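Local coordinates for histidine--tRNA ligase (Thermus thermophilus HB27, PDB 4RDX), which charges tRNA(His) with L-histidine at the expense of ATP, acting as a homodimeric class-II aminoacyl-tRNA synthetase and releasing AMP and diphosphate, at residues 127-132 and 309-314; 179-184 and 203-208; 191-196 and 213-218. All coordinates share one frame; numbering follows the deposited sequence.

Contact 1 of 3, residues 127-132 and 309-314. With AMP (adenosine monophosphate), chain C; HIS (histidine), chain D.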
# COMPACT_ATOMS: atom_id res chain seq x y z
N HIS A 127 -3.77 -3.71 -9.30
CA HIS A 127 -4.16 -3.62 -7.90
C HIS A 127 -5.59 -4.08 -7.66
O HIS A 127 -6.50 -3.74 -8.43
CB HIS A 127 -3.92 -2.21 -7.36
CG HIS A 127 -2.48 -1.79 -7.40
ND1 HIS A 127 -1.83 -1.49 -8.58
CD2 HIS A 127 -1.56 -1.65 -6.42
CE1 HIS A 127 -0.58 -1.17 -8.32
NE2 HIS A 127 -0.39 -1.26 -7.02
N GLN A 128 -5.78 -4.85 -6.60
CA GLN A 128 -7.07 -5.45 -6.33
C GLN A 128 -7.58 -5.11 -4.94
O GLN A 128 -6.79 -4.89 -4.01
CB GLN A 128 -7.00 -6.97 -6.48
CG GLN A 128 -7.77 -7.53 -7.66
CD GLN A 128 -7.61 -9.04 -7.77
OE1 GLN A 128 -7.18 -9.70 -6.83
NE2 GLN A 128 -7.96 -9.58 -8.93
N VAL A 129 -8.90 -5.05 -4.81
CA VAL A 129 -9.54 -5.07 -3.50
C VAL A 129 -10.29 -6.38 -3.38
O VAL A 129 -11.05 -6.76 -4.27
CB VAL A 129 -10.50 -3.90 -3.30
CG1 VAL A 129 -11.18 -4.00 -1.94
CG2 VAL A 129 -9.77 -2.58 -3.43
N ASN A 130 -10.07 -7.07 -2.26
CA ASN A 130 -10.63 -8.38 -2.01
C ASN A 130 -11.44 -8.39 -0.73
O ASN A 130 -11.08 -7.73 0.25
CB ASN A 130 -9.51 -9.41 -1.89
CG ASN A 130 -9.01 -9.90 -3.23
OD1 ASN A 130 -9.35 -11.00 -3.66
ND2 ASN A 130 -8.20 -9.09 -3.89
N TYR A 131 -12.54 -9.14 -0.75
CA TYR A 131 -13.38 -9.35 0.42
C TYR A 131 -13.67 -10.84 0.53
O TYR A 131 -13.98 -11.47 -0.47
CB TYR A 131 -14.69 -8.59 0.27
CG TYR A 131 -15.75 -8.99 1.28
CD1 TYR A 131 -15.76 -8.44 2.55
CD2 TYR A 131 -16.75 -9.90 0.94
CE1 TYR A 131 -16.73 -8.79 3.47
CE2 TYR A 131 -17.72 -10.26 1.86
CZ TYR A 131 -17.70 -9.71 3.12
OH TYR A 131 -18.66 -10.06 4.04
N GLU A 132 -13.56 -11.39 1.73
CA GLU A 132 -13.94 -12.77 1.99
C GLU A 132 -14.75 -12.91 3.28
O GLU A 132 -14.42 -12.33 4.30
CB GLU A 132 -12.71 -13.69 2.07
CG GLU A 132 -11.84 -13.70 0.83
CD GLU A 132 -12.59 -14.11 -0.42
OE1 GLU A 132 -13.53 -14.92 -0.32
OE2 GLU A 132 -12.23 -13.62 -1.51
N PHE A 309 -12.14 -6.81 -6.99
CA PHE A 309 -12.26 -5.87 -8.10
C PHE A 309 -10.96 -5.13 -8.40
O PHE A 309 -10.08 -5.02 -7.54
CB PHE A 309 -13.46 -4.92 -7.95
CG PHE A 309 -13.29 -3.83 -6.92
CD1 PHE A 309 -12.49 -2.73 -7.18
CD2 PHE A 309 -13.99 -3.88 -5.73
CE1 PHE A 309 -12.35 -1.72 -6.24
CE2 PHE A 309 -13.87 -2.87 -4.80
CZ PHE A 309 -13.05 -1.79 -5.05
N GLY A 310 -10.86 -4.62 -9.63
CA GLY A 310 -9.64 -3.96 -10.09
C GLY A 310 -9.70 -2.45 -9.97
O GLY A 310 -10.52 -1.80 -10.61
N VAL A 311 -8.80 -1.90 -9.15
CA VAL A 311 -8.73 -0.46 -8.90
C VAL A 311 -8.54 0.34 -10.20
O VAL A 311 -9.15 1.40 -10.39
CB VAL A 311 -7.59 -0.14 -7.92
CG1 VAL A 311 -7.48 1.36 -7.69
CG2 VAL A 311 -7.80 -0.88 -6.59
N GLU A 312 -7.72 -0.19 -11.10
CA GLU A 312 -7.48 0.43 -12.40
C GLU A 312 -8.76 0.56 -13.22
O GLU A 312 -9.10 1.64 -13.71
CB GLU A 312 -6.42 -0.33 -13.20
CG GLU A 312 -5.00 -0.18 -12.70
CD GLU A 312 -4.69 -1.10 -11.53
OE1 GLU A 312 -5.53 -1.96 -11.21
OE2 GLU A 312 -3.59 -0.96 -10.94
N ARG A 313 -9.47 -0.56 -13.39
CA ARG A 313 -10.69 -0.57 -14.21
C ARG A 313 -11.77 0.32 -13.60
O ARG A 313 -12.55 0.94 -14.32
CB ARG A 313 -11.21 -1.99 -14.38
CG ARG A 313 -10.20 -2.94 -15.00
CD ARG A 313 -10.85 -4.24 -15.48
NE ARG A 313 -9.87 -5.12 -16.12
CZ ARG A 313 -10.12 -6.36 -16.50
NH1 ARG A 313 -11.32 -6.90 -16.31
NH2 ARG A 313 -9.16 -7.08 -17.08
N VAL A 314 -11.80 0.40 -12.28
CA VAL A 314 -12.71 1.30 -11.60
C VAL A 314 -12.32 2.76 -11.85
O VAL A 314 -13.19 3.62 -11.99
CB VAL A 314 -12.76 1.00 -10.07
CG1 VAL A 314 -13.65 2.01 -9.38
CG2 VAL A 314 -13.27 -0.41 -9.82
P AMP C . -10.29 -12.16 -11.32
O1P AMP C . -9.23 -12.52 -10.30
O2P AMP C . -9.95 -12.59 -12.72
O3P AMP C . -11.70 -12.48 -10.87
O5' AMP C . -10.23 -10.57 -11.34
C5' AMP C . -11.19 -9.79 -10.64
C4' AMP C . -11.13 -8.35 -11.09
O4' AMP C . -9.76 -7.88 -10.97
C3' AMP C . -11.49 -8.10 -12.54
O3' AMP C . -12.89 -7.94 -12.74
C2' AMP C . -10.68 -6.87 -12.91
O2' AMP C . -11.35 -5.68 -12.48
C1' AMP C . -9.43 -7.05 -12.06
N9 AMP C . -8.33 -7.70 -12.81
C8 AMP C . -8.17 -9.03 -12.96
N7 AMP C . -7.06 -9.31 -13.70
C5 AMP C . -6.50 -8.13 -14.03
C6 AMP C . -5.31 -7.70 -14.82
N6 AMP C . -4.48 -8.60 -15.39
N1 AMP C . -5.08 -6.37 -14.92
C2 AMP C . -5.90 -5.47 -14.36
N3 AMP C . -6.99 -5.78 -13.64
C4 AMP C . -7.34 -7.08 -13.45
N HIS D . -11.73 -14.25 -9.48
CA HIS D . -12.37 -14.69 -8.24
C HIS D . -13.86 -14.84 -8.48
O HIS D . -14.55 -15.57 -7.77
CB HIS D . -12.10 -13.68 -7.12
CG HIS D . -12.68 -14.08 -5.80
ND1 HIS D . -13.26 -15.30 -5.56
CD2 HIS D . -12.78 -13.38 -4.64
CE1 HIS D . -13.68 -15.36 -4.32
NE2 HIS D . -13.40 -14.21 -3.73
OXT HIS D . -14.42 -14.23 -9.39

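Contact 2 of 3, residues 179-184 and 203-208. With nucleotides of chain B.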
# COMPACT_ATOMS: atom_id res chain seq x y z
N ALA A 179 -20.88 -33.17 -19.53
CA ALA A 179 -21.23 -34.38 -20.27
C ALA A 179 -22.31 -34.09 -21.32
O ALA A 179 -22.30 -34.64 -22.42
CB ALA A 179 -21.69 -35.49 -19.33
N TYR A 180 -23.25 -33.21 -20.95
CA TYR A 180 -24.33 -32.82 -21.84
C TYR A 180 -23.84 -31.98 -23.02
O TYR A 180 -24.21 -32.22 -24.17
CB TYR A 180 -25.42 -32.08 -21.06
CG TYR A 180 -26.35 -31.25 -21.91
CD1 TYR A 180 -27.33 -31.85 -22.69
CD2 TYR A 180 -26.25 -29.86 -21.93
CE1 TYR A 180 -28.18 -31.09 -23.47
CE2 TYR A 180 -27.10 -29.10 -22.70
CZ TYR A 180 -28.06 -29.71 -23.47
OH TYR A 180 -28.90 -28.95 -24.25
N LEU A 181 -23.01 -30.98 -22.72
CA LEU A 181 -22.44 -30.12 -23.75
C LEU A 181 -21.62 -30.93 -24.75
O LEU A 181 -21.72 -30.73 -25.96
CB LEU A 181 -21.56 -29.03 -23.12
CG LEU A 181 -22.28 -27.91 -22.36
CD1 LEU A 181 -21.28 -26.94 -21.77
CD2 LEU A 181 -23.27 -27.18 -23.25
N ARG A 182 -20.81 -31.85 -24.23
CA ARG A 182 -20.04 -32.75 -25.07
C ARG A 182 -20.95 -33.62 -25.94
O ARG A 182 -20.75 -33.72 -27.15
CB ARG A 182 -19.11 -33.63 -24.23
CG ARG A 182 -17.88 -32.91 -23.70
CD ARG A 182 -16.90 -33.88 -23.06
NE ARG A 182 -15.64 -33.23 -22.70
CZ ARG A 182 -15.39 -32.68 -21.52
NH1 ARG A 182 -16.31 -32.68 -20.57
NH2 ARG A 182 -14.21 -32.11 -21.29
N GLU A 183 -21.94 -34.24 -25.30
CA GLU A 183 -22.89 -35.10 -25.99
C GLU A 183 -23.57 -34.39 -27.16
O GLU A 183 -23.67 -34.94 -28.25
CB GLU A 183 -23.94 -35.64 -25.02
CG GLU A 183 -24.96 -36.57 -25.67
CD GLU A 183 -25.57 -37.54 -24.68
OE1 GLU A 183 -25.66 -37.20 -23.48
OE2 GLU A 183 -25.96 -38.65 -25.11
N VAL A 184 -24.01 -33.15 -26.93
CA VAL A 184 -24.70 -32.40 -27.97
C VAL A 184 -23.76 -31.90 -29.07
O VAL A 184 -24.07 -32.03 -30.26
CB VAL A 184 -25.47 -31.19 -27.38
CG1 VAL A 184 -25.92 -30.25 -28.49
CG2 VAL A 184 -26.65 -31.67 -26.56
N ASN A 203 -12.57 -28.10 -22.13
CA ASN A 203 -13.25 -27.01 -21.44
C ASN A 203 -14.53 -26.56 -22.15
O ASN A 203 -14.62 -25.42 -22.61
CB ASN A 203 -12.29 -25.82 -21.33
CG ASN A 203 -12.63 -24.89 -20.19
OD1 ASN A 203 -12.02 -23.83 -20.03
ND2 ASN A 203 -13.61 -25.28 -19.38
N PRO A 204 -15.53 -27.46 -22.24
CA PRO A 204 -16.70 -27.24 -23.09
C PRO A 204 -17.55 -26.01 -22.73
O PRO A 204 -18.20 -25.46 -23.62
CB PRO A 204 -17.53 -28.51 -22.89
CG PRO A 204 -16.56 -29.53 -22.40
CD PRO A 204 -15.60 -28.76 -21.55
N MET A 205 -17.54 -25.59 -21.47
CA MET A 205 -18.39 -24.47 -21.07
C MET A 205 -17.86 -23.13 -21.58
O MET A 205 -18.57 -22.13 -21.56
CB MET A 205 -18.55 -24.42 -19.55
CG MET A 205 -19.34 -25.60 -18.98
SD MET A 205 -19.50 -25.54 -17.19
CE MET A 205 -20.55 -24.10 -16.99
N ARG A 206 -16.62 -23.13 -22.06
CA ARG A 206 -16.03 -21.93 -22.65
C ARG A 206 -16.63 -21.65 -24.02
O ARG A 206 -16.63 -20.52 -24.49
CB ARG A 206 -14.51 -22.06 -22.74
CG ARG A 206 -13.75 -21.36 -21.63
CD ARG A 206 -14.33 -21.67 -20.26
NE ARG A 206 -13.40 -21.37 -19.18
CZ ARG A 206 -13.36 -20.21 -18.52
NH1 ARG A 206 -14.20 -19.24 -18.82
NH2 ARG A 206 -12.47 -20.04 -17.54
N ILE A 207 -17.12 -22.71 -24.66
CA ILE A 207 -17.79 -22.61 -25.96
C ILE A 207 -18.99 -21.67 -25.87
O ILE A 207 -19.27 -20.90 -26.79
CB ILE A 207 -18.26 -23.99 -26.45
CG1 ILE A 207 -17.05 -24.88 -26.75
CG2 ILE A 207 -19.15 -23.87 -27.68
CD1 ILE A 207 -17.40 -26.32 -27.04
N LEU A 208 -19.70 -21.73 -24.74
CA LEU A 208 -20.86 -20.88 -24.50
C LEU A 208 -20.54 -19.39 -24.57
O LEU A 208 -21.39 -18.58 -24.94
CB LEU A 208 -21.48 -21.21 -23.14
CG LEU A 208 -22.37 -22.45 -23.09
CD1 LEU A 208 -22.59 -22.88 -21.65
CD2 LEU A 208 -23.70 -22.17 -23.76
P C B 77 -9.66 -20.37 -19.34
OP1 C B 77 -9.57 -21.52 -18.41
OP2 C B 77 -10.71 -20.35 -20.39
O5' C B 77 -9.82 -19.05 -18.45
C5' C B 77 -9.31 -19.00 -17.13
C4' C B 77 -9.08 -17.58 -16.67
O4' C B 77 -8.56 -16.79 -17.78
C3' C B 77 -10.30 -16.81 -16.22
O3' C B 77 -10.67 -17.10 -14.88
C2' C B 77 -9.88 -15.36 -16.42
O2' C B 77 -9.03 -14.92 -15.38
C1' C B 77 -9.05 -15.47 -17.70
N1 C B 77 -9.87 -15.21 -18.90
C2 C B 77 -10.06 -13.88 -19.28
O2 C B 77 -9.52 -12.98 -18.61
N3 C B 77 -10.81 -13.60 -20.37
C4 C B 77 -11.37 -14.59 -21.06
N4 C B 77 -12.11 -14.28 -22.13
C5 C B 77 -11.20 -15.96 -20.69
C6 C B 77 -10.46 -16.22 -19.62
P A B 78 -12.21 -17.35 -14.49
OP1 A B 78 -12.87 -18.13 -15.57
OP2 A B 78 -12.79 -16.05 -14.07
O5' A B 78 -12.11 -18.27 -13.19
C5' A B 78 -10.85 -18.79 -12.78
C4' A B 78 -10.27 -18.00 -11.63
O4' A B 78 -8.86 -18.30 -11.50
C3' A B 78 -10.31 -16.48 -11.79
O3' A B 78 -11.57 -15.93 -11.44
C2' A B 78 -9.17 -16.02 -10.89
O2' A B 78 -9.57 -16.03 -9.53
C1' A B 78 -8.15 -17.14 -11.10
N9 A B 78 -7.16 -16.81 -12.14
C8 A B 78 -7.39 -16.33 -13.41
N7 A B 78 -6.31 -16.13 -14.11
C5 A B 78 -5.29 -16.50 -13.25
C6 A B 78 -3.89 -16.52 -13.40
N6 A B 78 -3.26 -16.15 -14.52
N1 A B 78 -3.16 -16.95 -12.35
C2 A B 78 -3.79 -17.32 -11.23
N3 A B 78 -5.10 -17.35 -10.97
C4 A B 78 -5.80 -16.92 -12.04

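Contact 3 of 3, residues 191-196 and 213-218. With nucleotides of chain B.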
# COMPACT_ATOMS: atom_id res chain seq x y z
N ALA A 191 -18.47 -27.99 -37.47
CA ALA A 191 -19.13 -26.70 -37.58
C ALA A 191 -18.50 -25.68 -36.64
O ALA A 191 -18.67 -24.48 -36.80
CB ALA A 191 -20.62 -26.84 -37.29
N LEU A 192 -17.76 -26.18 -35.65
CA LEU A 192 -17.11 -25.31 -34.67
C LEU A 192 -15.83 -24.68 -35.19
O LEU A 192 -15.12 -25.27 -36.01
CB LEU A 192 -16.79 -26.09 -33.39
CG LEU A 192 -17.96 -26.59 -32.54
CD1 LEU A 192 -17.43 -27.44 -31.39
CD2 LEU A 192 -18.78 -25.42 -32.02
N SER A 193 -15.54 -23.47 -34.72
CA SER A 193 -14.26 -22.84 -35.01
C SER A 193 -13.16 -23.56 -34.24
O SER A 193 -13.45 -24.40 -33.38
CB SER A 193 -14.31 -21.35 -34.63
OG SER A 193 -14.61 -21.19 -33.25
N GLU A 194 -11.91 -23.24 -34.55
CA GLU A 194 -10.77 -23.95 -33.97
C GLU A 194 -10.72 -23.85 -32.44
O GLU A 194 -10.61 -24.87 -31.74
CB GLU A 194 -9.46 -23.44 -34.58
CG GLU A 194 -9.42 -23.53 -36.10
CD GLU A 194 -9.64 -24.95 -36.60
OE1 GLU A 194 -9.17 -25.89 -35.93
OE2 GLU A 194 -10.29 -25.11 -37.65
N ASP A 195 -10.81 -22.62 -31.93
CA ASP A 195 -10.82 -22.36 -30.50
C ASP A 195 -11.85 -23.24 -29.79
O ASP A 195 -11.52 -23.93 -28.82
CB ASP A 195 -11.15 -20.88 -30.22
CG ASP A 195 -10.02 -19.94 -30.60
OD1 ASP A 195 -8.86 -20.40 -30.69
OD2 ASP A 195 -10.28 -18.74 -30.81
N SER A 196 -13.07 -23.24 -30.30
CA SER A 196 -14.16 -24.03 -29.74
C SER A 196 -13.94 -25.54 -29.82
O SER A 196 -14.48 -26.29 -29.01
CB SER A 196 -15.49 -23.66 -30.40
OG SER A 196 -16.09 -22.56 -29.76
N GLU A 213 -19.14 -15.68 -34.19
CA GLU A 213 -20.54 -15.57 -34.59
C GLU A 213 -21.16 -16.91 -35.00
O GLU A 213 -22.31 -17.20 -34.66
CB GLU A 213 -20.69 -14.55 -35.72
CG GLU A 213 -21.72 -13.48 -35.43
CD GLU A 213 -21.54 -12.88 -34.06
OE1 GLU A 213 -22.24 -13.33 -33.12
OE2 GLU A 213 -20.72 -11.95 -33.91
N ARG A 214 -20.39 -17.71 -35.73
CA ARG A 214 -20.86 -19.02 -36.18
C ARG A 214 -21.15 -19.94 -34.99
O ARG A 214 -22.12 -20.70 -35.02
CB ARG A 214 -19.83 -19.66 -37.12
CG ARG A 214 -19.61 -18.90 -38.41
CD ARG A 214 -18.33 -19.34 -39.11
NE ARG A 214 -17.23 -19.51 -38.17
CZ ARG A 214 -16.58 -18.52 -37.57
NH1 ARG A 214 -16.92 -17.26 -37.82
NH2 ARG A 214 -15.60 -18.78 -36.73
N ASP A 215 -20.32 -19.86 -33.96
CA ASP A 215 -20.51 -20.65 -32.75
C ASP A 215 -21.82 -20.29 -32.05
O ASP A 215 -22.59 -21.16 -31.66
CB ASP A 215 -19.34 -20.47 -31.78
CG ASP A 215 -18.09 -21.19 -32.24
OD1 ASP A 215 -18.21 -22.16 -33.02
OD2 ASP A 215 -16.98 -20.80 -31.80
N GLN A 216 -22.05 -18.99 -31.89
CA GLN A 216 -23.28 -18.50 -31.27
C GLN A 216 -24.50 -18.91 -32.08
O GLN A 216 -25.54 -19.28 -31.52
CB GLN A 216 -23.23 -16.98 -31.09
CG GLN A 216 -22.24 -16.51 -30.04
CD GLN A 216 -22.58 -17.01 -28.64
OE1 GLN A 216 -23.74 -17.26 -28.33
NE2 GLN A 216 -21.56 -17.15 -27.80
N ALA A 217 -24.37 -18.85 -33.40
CA ALA A 217 -25.44 -19.29 -34.30
C ALA A 217 -25.76 -20.77 -34.09
O ALA A 217 -26.93 -21.15 -33.98
CB ALA A 217 -25.06 -19.01 -35.74
N LEU A 218 -24.72 -21.59 -34.04
CA LEU A 218 -24.89 -23.03 -33.86
C LEU A 218 -25.52 -23.35 -32.50
O LEU A 218 -26.38 -24.22 -32.40
CB LEU A 218 -23.56 -23.77 -34.00
CG LEU A 218 -23.64 -25.29 -34.03
CD1 LEU A 218 -24.28 -25.77 -35.32
CD2 LEU A 218 -22.26 -25.93 -33.84
P C B 75 -11.26 -14.89 -26.96
OP1 C B 75 -12.51 -15.69 -27.04
OP2 C B 75 -11.09 -13.89 -25.88
O5' C B 75 -10.02 -15.90 -26.90
C5' C B 75 -9.91 -16.95 -27.84
C4' C B 75 -8.58 -17.67 -27.73
O4' C B 75 -7.49 -16.76 -27.97
C3' C B 75 -8.25 -18.29 -26.38
O3' C B 75 -8.91 -19.52 -26.16
C2' C B 75 -6.74 -18.42 -26.43
O2' C B 75 -6.36 -19.58 -27.15
C1' C B 75 -6.34 -17.19 -27.26
N1 C B 75 -5.84 -16.08 -26.42
C2 C B 75 -4.55 -16.18 -25.89
O2 C B 75 -3.87 -17.18 -26.13
N3 C B 75 -4.07 -15.18 -25.12
C4 C B 75 -4.83 -14.11 -24.88
N4 C B 75 -4.31 -13.14 -24.11
C5 C B 75 -6.15 -13.98 -25.41
C6 C B 75 -6.61 -14.98 -26.17
O HOH W 1 -18.93 -22.37 -35.69

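Contact 1 of 3, residues 127-132 and 309-314
A first torsion of -62° puts CG of His-127 beside its own backbone N and opposite the carbonyl carbon, while a bend at chi2 (82°) brings the carboxylate of Glu-312 to the backbone N and ND1 of His-127. The carboxylate serves both donors. OE1 receives the backbone N at 3.1 Å on its syn lone pair. OE2 is reached by ND1 at 3.0 Å, nearly end-on to its C-O bond and close to the ring plane. The carboxylate and imidazole planes differ by 37°, so the groups are twisted rather than coplanar; the two bonds hold the carboxylate, and the ND1 bond alone sets the turn of the ring. In class-II synthetase terms, strand 125-134 is the second strand of motif 2, and strand 304-310 with helix 311-320 is motif 3. The antiparallel pairing confirms the register: Val-129 N donates to Phe-309 O at 3.0 Å, and Phe-309 N returns the bond to Val-129 O at 2.9 Å, both in the carbonyl planes. On the sheet face these two residues share, Val-129 CB makes a CH-pi contact over the Phe-309 ring, 4.0 Å from its centroid. Gln-128 and Gly-310 instead belong to the face that carries AMP. Gln-128 NE2 donates to the ribose O4' at 3.2 Å, and its OE1 accepts Asn-130 ND2 from above its carbonyl plane; together these bonds are consistent with the modelled amide orientation. Gly-310, lacking a side chain, lets the ribose approach its N, with a weak bond to O2'. Arg-313 lays a guanidinium face against AMP C2' and is steadied by the carbonyls of Gly-121 and Ala-283. Farther along the motif 2 strand, Glu-132 OE2 makes a weak bond to NE2 of the bound histidine; Thr-85 OG1 bonds to Glu-132 OE2 and Tyr-290 OH to Glu-132 OE1.

Contact 2 of 3, residues 179-184 and 203-208
Asn-203 meets the helix lightly, its backbone N lying 4.4 Å from Arg-182 NH2, and its side chain leads off to the other side, where OD1 accepts Arg-206 NE at 2.9 Å. Pro-204 follows and carries much of the packing. Its CG sits over the centre of the Arg-182 guanidinium face, 3.5 Å from CZ, a position Arg-182 attains by running extended from CG to NE. The CB of Pro-204 faces Leu-181 CB at 4.1 Å. Met-205 brings CG to within 3.7 Å of Leu-181 CD1, the two chains crossing at about a right angle. Arg-206 turns from the helix to the tRNA: NH2 bonds to OP1 of A78 of chain B at 2.8 Å, and OP2 of C77 of chain B lies over one guanidinium face. Ile-207 packs on helix 194-202, on Ser-196, Arg-199 and Leu-200. Leu-208 closes the apolar patch, its CD1 4.3 Å from Leu-181 CD1. Contacts between the segments are thus van der Waals in kind; separately, the loop reaches the tRNA through Arg-206. Such a helical insertion between motifs 2 and 3, placed against the acceptor end of the tRNA, is a feature of bacterial histidyl-tRNA synthetases.

Contact 3 of 3, residues 191-196 and 213-218
Ser-193 and Ser-196 converge on a single carboxylate oxygen, OD2 of Asp-215, each with its OG at 2.8 Å, where the start of helix 194-202 meets the start of helix 213-221 in the insertion domain. Ser-193 is the N-cap residue of helix 194-202, and Asp-215 lies in the first turn of helix 213-221. Asp-195, next to this junction, places it beside the tRNA, OD2 approaching C5' of C75 of chain B at 3.5 Å. The directions of approach to Asp-215 differ: Ser-193 OG arrives on the syn side of OD2, 23° out of the carboxylate plane, whereas Ser-196 OG comes from the opposite face, well above that plane. Ser-210 OG adds a further donor, so OD2 is gripped by three hydroxyls. With chi1 at 59°, the Ser-193 hydroxyl sits between its backbone N and carbonyl carbon and is spent on Asp-215; it makes no capping bond to its own helix. The other oxygen, OD1, takes a weak bond from Ser-193 N at 3.4 Å, straight at 167°. The carboxylate thus rests near the start of helix 194-202, whose dipole would probably stabilise its negative charge. Leu-192, also buried, covers this polar cluster: its side chain crosses that of Asp-215 at about a right angle, with CD2 3.5 Å from OD1, and CD2 touches Leu-218 CD2 at 4.0 Å. Toward solvent the contact thins out. Exposed Ala-191 offers its CB to Leu-218 CD2, and Arg-214, bent at chi3, is likewise exposed and makes no hydrogen bond to segment 191-196. At the outer rim, Arg-214 NH2 touches Ser-193 CB at 3.6 Å, the methylene lying at the edge of the guanidinium, near its plane.

From the N terminus, the chain first enters contact 1 at strand 125-134 and returns to it only at 309-314, closing a loop that encloses both other contacts. Within that loop, helix 171-185 opens contact 2 and segment 191-196 opens contact 3. Segment 203-208 then closes contact 2, and helix 213-221 closes contact 3, so these two cross. Their centres are 12 Å apart, and they touch directly: Leu-208 O probably accepts a bond from Gln-216 NE2, and Ile-207 CD1 packs on Ser-196 O. Contact 1 ties motif 2 to motif 3 in the catalytic sheet, about 31 Å between centres from contact 2 and 33 Å from contact 3, which together knit the helical insertion.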